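L-amino acid deaminase (Proteus vulgaris, PDB 5I39) binds FAD and probably works as a membrane-bound oxidoreductase that deaminates L-amino acids. Local coordinates at residues Q37-V43 with I230-V236; G29-P35 with V202-C208. Where two conformers were deposited one is given. Residue numbers count along the deposited sequence, not the author numbering.

From the N terminus the chain first lays down the loop 29-35, then runs directly through 37-43, which carries strand 40-43, the first of the Rossmann-type FAD sheet. Much later it returns as 202-208, whose strand 203-205 forms one edge of that sheet, and contact 2 closes here on the N-terminal loop. A three-stranded antiparallel meander follows, and its last strand leads through 230-236 back to strand 40-43, closing contact 1. The segments therefore alternate along the chain, and the two closures cross. Contact 1 joins neighbouring parallel strands and contact 2 covers the sheet edge; their centres lie about 13 Å apart, and they touch where I230 CD1 packs 3.5 Å from P35 O.

Contact 1. Residues Q37-V43 with I230-V236. With FAD (flavin-adenine dinucleotide), chain B.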
ATOM      1  N   GLN A  37      16.013  20.240  15.292  1.00 14.48           N
ATOM      2  CA  GLN A  37      16.257  20.309  13.854  1.00 13.87           C
ATOM      3  C   GLN A  37      16.254  18.913  13.235  1.00 13.19           C
ATOM      4  O   GLN A  37      16.546  17.926  13.909  1.00 13.73           O
ATOM      5  CB  GLN A  37      17.596  21.024  13.603  1.00 14.61           C
ATOM      6  CG  GLN A  37      18.053  21.190  12.145  1.00 15.46           C
ATOM      7  CD  GLN A  37      18.727  19.978  11.491  1.00 15.23           C
ATOM      8  OE1 GLN A  37      18.747  19.881  10.262  1.00 16.44           O
ATOM      9  NE2 GLN A  37      19.277  19.062  12.285  1.00 14.91           N
ATOM     10  N   ALA A  38      15.912  18.851  11.951  1.00 12.48           N
ATOM     11  CA  ALA A  38      16.083  17.639  11.142  1.00 12.33           C
ATOM     12  C   ALA A  38      16.288  18.043   9.692  1.00 11.62           C
ATOM     13  O   ALA A  38      15.703  19.025   9.237  1.00 11.66           O
ATOM     14  CB  ALA A  38      14.873  16.729  11.267  1.00 12.81           C
ATOM     15  N   ASP A  39      17.112  17.297   8.960  1.00 11.25           N
ATOM     16  CA  ASP A  39      17.351  17.618   7.550  1.00 10.94           C
ATOM     17  C   ASP A  39      16.067  17.518   6.727  1.00 10.38           C
ATOM     18  O   ASP A  39      15.859  18.312   5.814  1.00 10.66           O
ATOM     19  CB  ASP A  39      18.421  16.714   6.929  1.00 11.49           C
ATOM     20  CG  ASP A  39      19.790  16.888   7.552  1.00 12.26           C
ATOM     21  OD1 ASP A  39      20.054  17.929   8.191  1.00 13.65           O
ATOM     22  OD2 ASP A  39      20.606  15.954   7.388  1.00 12.76           O
ATOM     23  N   VAL A  40      15.220  16.542   7.052  1.00  9.96           N
ATOM     24  CA  VAL A  40      13.892  16.410   6.447  1.00  9.90           C
ATOM     25  C   VAL A  40      12.895  16.083   7.550  1.00  9.60           C
ATOM     26  O   VAL A  40      13.175  15.245   8.409  1.00 10.01           O
ATOM     27  CB  VAL A  40      13.827  15.285   5.386  1.00 10.10           C
ATOM     28  CG1 VAL A  40      12.475  15.289   4.675  1.00  9.77           C
ATOM     29  CG2 VAL A  40      14.954  15.419   4.373  1.00 10.49           C
ATOM     30  N   VAL A  41      11.738  16.744   7.519  1.00  9.14           N
ATOM     31  CA  VAL A  41      10.612  16.373   8.372  1.00  9.20           C
ATOM     32  C   VAL A  41       9.529  15.756   7.493  1.00  9.05           C
ATOM     33  O   VAL A  41       9.128  16.333   6.483  1.00  9.31           O
ATOM     34  CB  VAL A  41      10.070  17.567   9.179  1.00  9.85           C
ATOM     35  CG1 VAL A  41       8.840  17.169   9.990  1.00 10.47           C
ATOM     36  CG2 VAL A  41      11.160  18.091  10.106  1.00 10.27           C
ATOM     37  N   VAL A  42       9.074  14.571   7.891  1.00  8.79           N
ATOM     38  CA  VAL A  42       8.035  13.836   7.185  1.00  8.85           C
ATOM     39  C   VAL A  42       6.761  13.907   8.019  1.00  8.95           C
ATOM     40  O   VAL A  42       6.780  13.621   9.214  1.00  9.51           O
ATOM     41  CB  VAL A  42       8.462  12.369   6.981  1.00  9.01           C
ATOM     42  CG1 VAL A  42       7.352  11.545   6.338  1.00  9.30           C
ATOM     43  CG2 VAL A  42       9.730  12.283   6.145  1.00  9.40           C
ATOM     44  N   VAL A  43       5.669  14.306   7.376  1.00  8.52           N
ATOM     45  CA  VAL A  43       4.353  14.332   8.007  1.00  8.57           C
ATOM     46  C   VAL A  43       3.648  13.013   7.698  1.00  8.24           C
ATOM     47  O   VAL A  43       3.246  12.771   6.554  1.00  8.45           O
ATOM     48  CB  VAL A  43       3.516  15.523   7.496  1.00  9.07           C
ATOM     49  CG1 VAL A  43       2.136  15.539   8.142  1.00  9.45           C
ATOM     50  CG2 VAL A  43       4.243  16.836   7.762  1.00  9.91           C
ATOM     51  N   ILE A 230       9.952  22.263  14.796  1.00 14.76           N
ATOM     52  CA  ILE A 230      11.223  21.641  14.429  0.80 14.87           C
ATOM     53  C   ILE A 230      11.795  22.399  13.224  1.00 13.87           C
ATOM     54  O   ILE A 230      11.102  22.612  12.224  1.00 13.63           O
ATOM     55  CB  ILE A 230      11.086  20.106  14.196  0.80 15.79           C
ATOM     56  CG1 ILE A 230      12.425  19.498  13.763  0.80 15.83           C
ATOM     57  CG2 ILE A 230       9.988  19.763  13.198  0.80 16.30           C
ATOM     58  CD1 ILE A 230      12.538  18.019  14.069  0.80 16.39           C
ATOM     59  N   LYS A 231      13.059  22.804  13.335  1.00 13.43           N
ATOM     60  CA  LYS A 231      13.733  23.505  12.252  1.00 13.57           C
ATOM     61  C   LYS A 231      14.065  22.555  11.106  1.00 12.89           C
ATOM     62  O   LYS A 231      14.643  21.494  11.321  1.00 13.20           O
ATOM     63  CB  LYS A 231      15.019  24.163  12.749  1.00 14.66           C
ATOM     64  CG  LYS A 231      14.795  25.265  13.768  1.00 16.84           C
ATOM     65  CD  LYS A 231      16.118  25.829  14.262  1.00 19.68           C
ATOM     66  CE  LYS A 231      15.919  26.930  15.291  1.00 22.22           C
ATOM     67  NZ  LYS A 231      15.412  28.200  14.699  1.00 24.39           N
ATOM     68  N   THR A 232      13.687  22.950   9.896  1.00 11.84           N
ATOM     69  CA  THR A 232      14.014  22.204   8.681  1.00 11.65           C
ATOM     70  C   THR A 232      13.689  23.072   7.480  1.00 11.60           C
ATOM     71  O   THR A 232      12.911  24.018   7.596  1.00 12.46           O
ATOM     72  CB  THR A 232      13.211  20.883   8.562  1.00 11.30           C
ATOM     73  OG1 THR A 232      13.759  20.079   7.510  1.00 11.43           O
ATOM     74  CG2 THR A 232      11.710  21.133   8.285  1.00 11.53           C
ATOM     75  N   SER A 233      14.277  22.738   6.334  1.00 11.56           N
ATOM     76  CA  SER A 233      13.908  23.360   5.060  0.50 11.90           C
ATOM     77  C   SER A 233      13.359  22.357   4.044  1.00 11.61           C
ATOM     78  O   SER A 233      13.101  22.715   2.898  1.00 12.58           O
ATOM     79  CB  SER A 233      15.102  24.115   4.473  0.50 12.71           C
ATOM     80  OG  SER A 233      16.131  23.223   4.085  0.50 13.37           O
ATOM     81  N   GLN A 234      13.157  21.107   4.470  1.00 11.25           N
ATOM     82  CA  GLN A 234      12.707  20.036   3.576  1.00 10.62           C
ATOM     83  C   GLN A 234      11.597  19.243   4.242  1.00 10.21           C
ATOM     84  O   GLN A 234      11.760  18.766   5.363  1.00 10.57           O
ATOM     85  CB  GLN A 234      13.876  19.127   3.202  1.00 10.92           C
ATOM     86  CG  GLN A 234      14.961  19.861   2.427  1.00 11.91           C
ATOM     87  CD  GLN A 234      16.177  19.006   2.125  1.00 11.66           C
ATOM     88  OE1 GLN A 234      16.700  18.311   3.001  1.00 13.42           O
ATOM     89  NE2 GLN A 234      16.652  19.074   0.893  1.00 12.06           N
ATOM     90  N   VAL A 235      10.469  19.119   3.544  1.00  9.55           N
ATOM     91  CA  VAL A 235       9.261  18.528   4.109  1.00  9.47           C
ATOM     92  C   VAL A 235       8.639  17.549   3.119  1.00  9.13           C
ATOM     93  O   VAL A 235       8.499  17.857   1.935  1.00  9.52           O
ATOM     94  CB  VAL A 235       8.224  19.611   4.495  1.00  9.76           C
ATOM     95  CG1 VAL A 235       6.968  18.984   5.094  1.00 10.08           C
ATOM     96  CG2 VAL A 235       8.828  20.600   5.484  1.00 10.62           C
ATOM     97  N   VAL A 236       8.266  16.372   3.623  1.00  8.66           N
ATOM     98  CA  VAL A 236       7.488  15.396   2.868  1.00  8.64           C
ATOM     99  C   VAL A 236       6.112  15.300   3.512  1.00  8.66           C
ATOM    100  O   VAL A 236       6.000  14.981   4.694  1.00  9.41           O
ATOM    101  CB  VAL A 236       8.141  14.002   2.877  1.00  8.79           C
ATOM    102  CG1 VAL A 236       7.259  12.988   2.151  1.00  9.06           C
ATOM    103  CG2 VAL A 236       9.524  14.057   2.242  1.00  8.80           C
TER
HETATM  104  PA  FAD B 501      -1.648   6.100   6.003  1.00  8.44           P
HETATM  105  O1A FAD B 501      -3.128   6.385   6.281  1.00  9.40           O
HETATM  106  O2A FAD B 501      -1.215   4.682   6.326  1.00  8.55           O
HETATM  107  O5B FAD B 501      -0.695   7.045   6.856  1.00  8.65           O
HETATM  108  C5B FAD B 501      -0.819   8.459   6.872  1.00  9.00           C
HETATM  109  C4B FAD B 501      -0.481   8.883   8.289  1.00  9.26           C
HETATM  110  O4B FAD B 501      -0.421  10.323   8.339  1.00  9.35           O
HETATM  111  C3B FAD B 501      -1.553   8.446   9.289  1.00  9.27           C
HETATM  112  O3B FAD B 501      -0.980   7.566  10.255  1.00  9.19           O
HETATM  113  C2B FAD B 501      -2.046   9.782   9.863  1.00  9.48           C
HETATM  114  O2B FAD B 501      -2.436   9.703  11.247  1.00  9.44           O
HETATM  115  C1B FAD B 501      -0.864  10.704   9.624  1.00  9.50           C
HETATM  116  N9A FAD B 501      -1.178  12.135   9.549  1.00  9.61           N
HETATM  117  C8A FAD B 501      -2.098  12.705   8.797  1.00  9.95           C
HETATM  118  N7A FAD B 501      -2.085  14.049   8.919  1.00 10.19           N
HETATM  119  C5A FAD B 501      -1.117  14.302   9.790  1.00  9.81           C
HETATM  120  C6A FAD B 501      -0.553  15.505  10.395  1.00  9.91           C
HETATM  121  N6A FAD B 501      -1.047  16.721  10.084  1.00 10.37           N
HETATM  122  N1A FAD B 501       0.471  15.375  11.262  1.00  9.86           N
HETATM  123  C2A FAD B 501       0.987  14.176  11.563  1.00  9.92           C
HETATM  124  N3A FAD B 501       0.512  13.026  11.070  1.00  9.89           N
HETATM  125  C4A FAD B 501      -0.505  13.056  10.199  1.00  9.75           C
HETATM  126  N1  FAD B 501      -2.621  -1.181  -1.234  1.00  9.02           N
HETATM  127  C2  FAD B 501      -2.014  -2.224  -1.810  1.00  8.86           C
HETATM  128  O2  FAD B 501      -0.913  -2.028  -2.355  1.00  8.78           O
HETATM  129  N3  FAD B 501      -2.583  -3.454  -1.804  1.00  8.78           N
HETATM  130  C4  FAD B 501      -3.776  -3.729  -1.266  1.00  8.97           C
HETATM  131  O4  FAD B 501      -4.228  -4.865  -1.273  1.00  8.91           O
HETATM  132  C4X FAD B 501      -4.523  -2.634  -0.631  1.00  9.35           C
HETATM  133  N5  FAD B 501      -5.766  -2.784  -0.101  1.00  9.57           N
HETATM  134  C5X FAD B 501      -6.310  -1.795   0.617  1.00  9.73           C
HETATM  135  C6  FAD B 501      -7.480  -1.992   1.353  1.00  9.99           C
HETATM  136  C7  FAD B 501      -8.025  -0.992   2.154  1.00  9.97           C
HETATM  137  C7M FAD B 501      -9.264  -1.253   2.980  1.00 10.31           C
HETATM  138  C8  FAD B 501      -7.369   0.322   2.218  1.00 10.07           C
HETATM  139  C8M FAD B 501      -7.896   1.430   3.097  1.00 10.78           C
HETATM  140  C9  FAD B 501      -6.212   0.528   1.465  1.00  9.78           C
HETATM  141  C9A FAD B 501      -5.663  -0.470   0.668  1.00  9.36           C
HETATM  142  N10 FAD B 501      -4.503  -0.259  -0.087  1.00  9.06           N
HETATM  143  C10 FAD B 501      -3.826  -1.335  -0.657  1.00  9.12           C
HETATM  144  C1' FAD B 501      -3.870   1.043  -0.143  1.00  8.82           C
HETATM  145  C2' FAD B 501      -2.809   1.251   0.880  1.00  8.75           C
HETATM  146  O2' FAD B 501      -3.246   0.698   2.117  1.00  8.78           O
HETATM  147  C3' FAD B 501      -2.576   2.755   0.983  1.00  8.58           C
HETATM  148  O3' FAD B 501      -2.369   3.348  -0.326  1.00  8.36           O
HETATM  149  C4' FAD B 501      -1.381   3.114   1.835  1.00  8.46           C
HETATM  150  O4' FAD B 501      -1.455   2.436   3.103  1.00  8.40           O
HETATM  151  C5' FAD B 501      -1.345   4.615   2.055  1.00  8.42           C
HETATM  152  O5' FAD B 501      -0.230   4.872   2.910  1.00  8.18           O
HETATM  153  P   FAD B 501      -0.056   6.357   3.534  1.00  8.24           P
HETATM  154  O1P FAD B 501       1.218   6.343   4.323  1.00  8.32           O
HETATM  155  O2P FAD B 501      -0.269   7.388   2.446  1.00  8.60           O
HETATM  156  O3P FAD B 501      -1.372   6.516   4.473  1.00  8.52           O
HETATM  157  O   HOH W   1      16.574  20.980   6.016  1.00 13.90           O
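The pairing of these two segments is interrupted halfway, and a threonine hydroxyl bridges the gap. At the start, A38 N donates to K231 O (3.0 Å). T232 OG1 then gives its hydrogen to A38 O (2.8 Å) and accepts one from Q234 N (3.3 Å), forming an ST turn; threonine suits this place because its hydroxyl can do both. In the interruption D39 takes up helical backbone angles, and water 1 joins D39 O (2.8 Å) to S233 N (2.9 Å). Regular parallel pairing follows, with V41 N to Q234 O at 3.0 Å, V236 N to V41 O at 3.0 Å and V43 N to V236 O at 2.8 Å. At this break 230-236 passes from the last strand of the antiparallel meander into the central Rossmann-type sheet.

Beta-branched valines suit such buried, extended strands. V41 and V235 share a face covered by V223 of strand 219-225, where V41 CG2 meets I230 CG2 at 3.7 Å. On the other face V42 CG2 lies 4.0 Å from V236 CB, and V236 also touches T52 of helix 47-58. Strand 40-43 ends at the cofactor, with V43 CG1 3.5 Å from C6A of the FAD adenine. At V43 two roles meet: its backbone N is held by V236 O, while its apolar CG1 methyl packs on the adenine, a contact of shape and not of polar recognition.

Contact 2. Residues G29-P35 with V202-C208; sequences GTEGALP and VRIYTQC
In this Rossmann-type FAD sheet, strand 203-205 is an edge strand, and the irregular but largely extended loop 29-35 runs along its outer edge, away from strand 63-66. G29 lies nearest Y205 and T30 nearest I204 (CA-CA 5.1 and 5.3 Å). T30 N donates to I204 O (2.7 Å), and with chi1 at m T30 turns OG1 to accept from I204 N (2.9 Å), its side chain standing in for a strand carbonyl. G29 must lack a side chain, since a CB would clash with T206 OG1. G32 (phi 89°, psi -173°), where a CB would jam against E31 O, lies where the loop rounds the Y205 ring. That ring (chi1 m, chi2 -85°) is clasped by CH-pi contacts: T30 CB 4.3 Å from its centroid over one face, L34 CD1 (rotamer t, p) 4.2 Å over the opposite face. The rigid P35 puts CG over the R203 guanidinium, 3.4 Å from NH2. Finally, Y205 OH donates to water 3 (2.7 Å), which donates to E31 O and A33 O, each 2.8 Å away.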
ATOM      1  N   GLY A  29       6.550   5.183  19.498  1.00 12.18           N
ATOM      2  CA  GLY A  29       7.292   6.330  19.007  1.00 12.45           C
ATOM      3  C   GLY A  29       8.613   6.500  19.739  1.00 12.77           C
ATOM      4  O   GLY A  29       8.827   5.944  20.819  1.00 13.63           O
ATOM      5  N   THR A  30       9.502   7.272  19.134  1.00 12.54           N
ATOM      6  CA  THR A  30      10.762   7.656  19.760  1.00 13.18           C
ATOM      7  C   THR A  30      10.481   8.417  21.058  1.00 13.87           C
ATOM      8  O   THR A  30       9.597   9.269  21.097  1.00 13.70           O
ATOM      9  CB  THR A  30      11.575   8.536  18.794  1.00 12.86           C
ATOM     10  OG1 THR A  30      11.746   7.835  17.555  1.00 12.51           O
ATOM     11  CG2 THR A  30      12.941   8.904  19.370  1.00 13.71           C
ATOM     12  N   GLU A  31      11.225   8.086  22.113  1.00 15.33           N
ATOM     13  CA  GLU A  31      11.068   8.733  23.418  1.00 16.93           C
ATOM     14  C   GLU A  31      11.741  10.099  23.433  1.00 16.94           C
ATOM     15  O   GLU A  31      12.590  10.391  22.595  1.00 16.37           O
ATOM     16  CB  GLU A  31      11.678   7.868  24.524  1.00 19.17           C
ATOM     17  CG  GLU A  31      10.954   6.555  24.781  1.00 22.48           C
ATOM     18  CD  GLU A  31      11.653   5.677  25.808  1.00 26.45           C
ATOM     19  OE1 GLU A  31      12.365   6.211  26.687  1.00 29.58           O
ATOM     20  OE2 GLU A  31      11.495   4.441  25.735  1.00 29.53           O
ATOM     21  N   GLY A  32      11.359  10.922  24.405  1.00 17.84           N
ATOM     22  CA  GLY A  32      12.021  12.204  24.658  1.00 18.86           C
ATOM     23  C   GLY A  32      11.447  13.379  23.890  1.00 19.79           C
ATOM     24  O   GLY A  32      10.424  13.267  23.213  1.00 19.74           O
ATOM     25  N   ALA A  33      12.124  14.518  24.005  1.00 20.27           N
ATOM     26  CA  ALA A  33      11.645  15.773  23.429  1.00 20.41           C
ATOM     27  C   ALA A  33      11.753  15.778  21.913  1.00 19.23           C
ATOM     28  O   ALA A  33      12.584  15.078  21.332  1.00 18.16           O
ATOM     29  CB  ALA A  33      12.418  16.945  24.010  1.00 21.59           C
ATOM     30  N   LEU A  34      10.903  16.577  21.280  1.00 19.01           N
ATOM     31  CA  LEU A  34      10.966  16.786  19.844  1.00 18.06           C
ATOM     32  C   LEU A  34      12.317  17.425  19.513  1.00 16.85           C
ATOM     33  O   LEU A  34      12.704  18.389  20.178  1.00 18.35           O
ATOM     34  CB  LEU A  34       9.828  17.701  19.402  1.00 19.09           C
ATOM     35  CG  LEU A  34       9.589  17.846  17.905  1.00 19.29           C
ATOM     36  CD1 LEU A  34       9.102  16.526  17.325  1.00 20.56           C
ATOM     37  CD2 LEU A  34       8.577  18.958  17.671  1.00 20.00           C
ATOM     38  N   PRO A  35      13.052  16.889  18.512  1.00 16.06           N
ATOM     39  CA  PRO A  35      14.347  17.482  18.172  1.00 16.11           C
ATOM     40  C   PRO A  35      14.232  18.931  17.713  1.00 15.94           C
ATOM     41  O   PRO A  35      13.190  19.344  17.197  1.00 16.00           O
ATOM     42  CB  PRO A  35      14.860  16.592  17.029  1.00 16.88           C
ATOM     43  CG  PRO A  35      14.155  15.300  17.220  1.00 16.40           C
ATOM     44  CD  PRO A  35      12.792  15.690  17.697  1.00 15.79           C
ATOM     45  N   VAL A 202      15.788   6.902  11.915  1.00 10.10           N
ATOM     46  CA  VAL A 202      14.624   7.766  11.737  1.00  9.73           C
ATOM     47  C   VAL A 202      13.977   7.924  13.110  1.00 10.01           C
ATOM     48  O   VAL A 202      13.741   6.934  13.796  1.00 10.72           O
ATOM     49  CB  VAL A 202      13.586   7.177  10.759  1.00  9.45           C
ATOM     50  CG1 VAL A 202      12.398   8.121  10.614  1.00  9.32           C
ATOM     51  CG2 VAL A 202      14.209   6.907   9.397  1.00  9.54           C
ATOM     52  N   ARG A 203      13.718   9.159  13.524  1.00  9.83           N
ATOM     53  CA  ARG A 203      13.025   9.400  14.787  1.00 10.22           C
ATOM     54  C   ARG A 203      11.569   9.720  14.485  1.00 10.00           C
ATOM     55  O   ARG A 203      11.282  10.544  13.619  1.00 10.89           O
ATOM     56  CB  ARG A 203      13.733  10.490  15.586  1.00 11.11           C
ATOM     57  CG  ARG A 203      15.112  10.019  16.034  1.00 12.23           C
ATOM     58  CD  ARG A 203      15.798  10.984  16.978  1.00 13.72           C
ATOM     59  NE  ARG A 203      16.270  12.184  16.297  1.00 14.86           N
ATOM     60  CZ  ARG A 203      16.874  13.209  16.902  1.00 16.94           C
ATOM     61  NH1 ARG A 203      17.081  13.199  18.218  1.00 18.19           N
ATOM     62  NH2 ARG A 203      17.269  14.257  16.186  1.00 19.36           N
ATOM     63  N   ILE A 204      10.666   9.018  15.167  1.00  9.81           N
ATOM     64  CA  ILE A 204       9.238   9.056  14.859  1.00  9.92           C
ATOM     65  C   ILE A 204       8.480   9.454  16.114  1.00 10.23           C
ATOM     66  O   ILE A 204       8.473   8.715  17.101  1.00 11.23           O
ATOM     67  CB  ILE A 204       8.712   7.693  14.351  1.00 10.13           C
ATOM     68  CG1 ILE A 204       9.576   7.191  13.184  1.00  9.81           C
ATOM     69  CG2 ILE A 204       7.248   7.826  13.932  1.00 10.14           C
ATOM     70  CD1 ILE A 204       9.185   5.838  12.615  1.00 10.89           C
ATOM     71  N   TYR A 205       7.829  10.613  16.066  1.00 10.02           N
ATOM     72  CA  TYR A 205       7.110  11.150  17.222  1.00 10.70           C
ATOM     73  C   TYR A 205       5.614  10.997  17.022  1.00 10.59           C
ATOM     74  O   TYR A 205       5.037  11.571  16.100  1.00 10.83           O
ATOM     75  CB  TYR A 205       7.534  12.598  17.489  1.00 11.16           C
ATOM     76  CG  TYR A 205       8.998  12.621  17.821  1.00 11.39           C
ATOM     77  CD1 TYR A 205       9.444  12.393  19.123  1.00 12.10           C
ATOM     78  CD2 TYR A 205       9.951  12.766  16.819  1.00 11.49           C
ATOM     79  CE1 TYR A 205      10.795  12.351  19.420  1.00 12.83           C
ATOM     80  CE2 TYR A 205      11.304  12.718  17.102  1.00 12.03           C
ATOM     81  CZ  TYR A 205      11.723  12.513  18.404  1.00 12.62           C
ATOM     82  OH  TYR A 205      13.072  12.476  18.675  1.00 13.36           O
ATOM     83  N   THR A 206       5.011  10.181  17.883  1.00 10.68           N
ATOM     84  CA  THR A 206       3.585   9.885  17.843  1.00 10.97           C
ATOM     85  C   THR A 206       2.814  10.864  18.728  1.00 11.33           C
ATOM     86  O   THR A 206       3.402  11.599  19.526  1.00 11.75           O
ATOM     87  CB  THR A 206       3.322   8.440  18.289  1.00 11.27           C
ATOM     88  OG1 THR A 206       3.928   8.217  19.565  1.00 12.24           O
ATOM     89  CG2 THR A 206       3.914   7.473  17.285  1.00 11.69           C
ATOM     90  N   GLN A 207       1.492  10.878  18.579  1.00 11.72           N
ATOM     91  CA  GLN A 207       0.634  11.867  19.251  1.00 12.56           C
ATOM     92  C   GLN A 207       1.177  13.288  19.037  1.00 12.23           C
ATOM     93  O   GLN A 207       1.229  14.103  19.966  1.00 13.78           O
ATOM     94  CB  GLN A 207       0.495  11.549  20.747  1.00 14.06           C
ATOM     95  CG  GLN A 207      -0.174  10.217  21.045  1.00 15.75           C
ATOM     96  CD  GLN A 207       0.741   9.022  20.840  1.00 16.57           C
ATOM     97  OE1 GLN A 207       1.898   9.037  21.258  1.00 17.70           O
ATOM     98  NE2 GLN A 207       0.225   7.975  20.204  1.00 18.04           N
ATOM     99  N   CYS A 208       1.589  13.561  17.801  1.00 11.64           N
ATOM    100  CA  CYS A 208       2.328  14.771  17.451  1.00 12.04           C
ATOM    101  C   CYS A 208       1.934  15.221  16.047  1.00 11.76           C
ATOM    102  O   CYS A 208       2.587  14.883  15.062  1.00 12.69           O
ATOM    103  CB  CYS A 208       3.832  14.502  17.545  1.00 12.45           C
ATOM    104  SG  CYS A 208       4.883  15.942  17.255  1.00 15.15           S
TER
HETATM  105  O   HOH W   2       6.878   9.530  20.243  1.00 13.54           O
HETATM  106  O   HOH W   3      13.790  12.524  21.259  1.00 17.14           O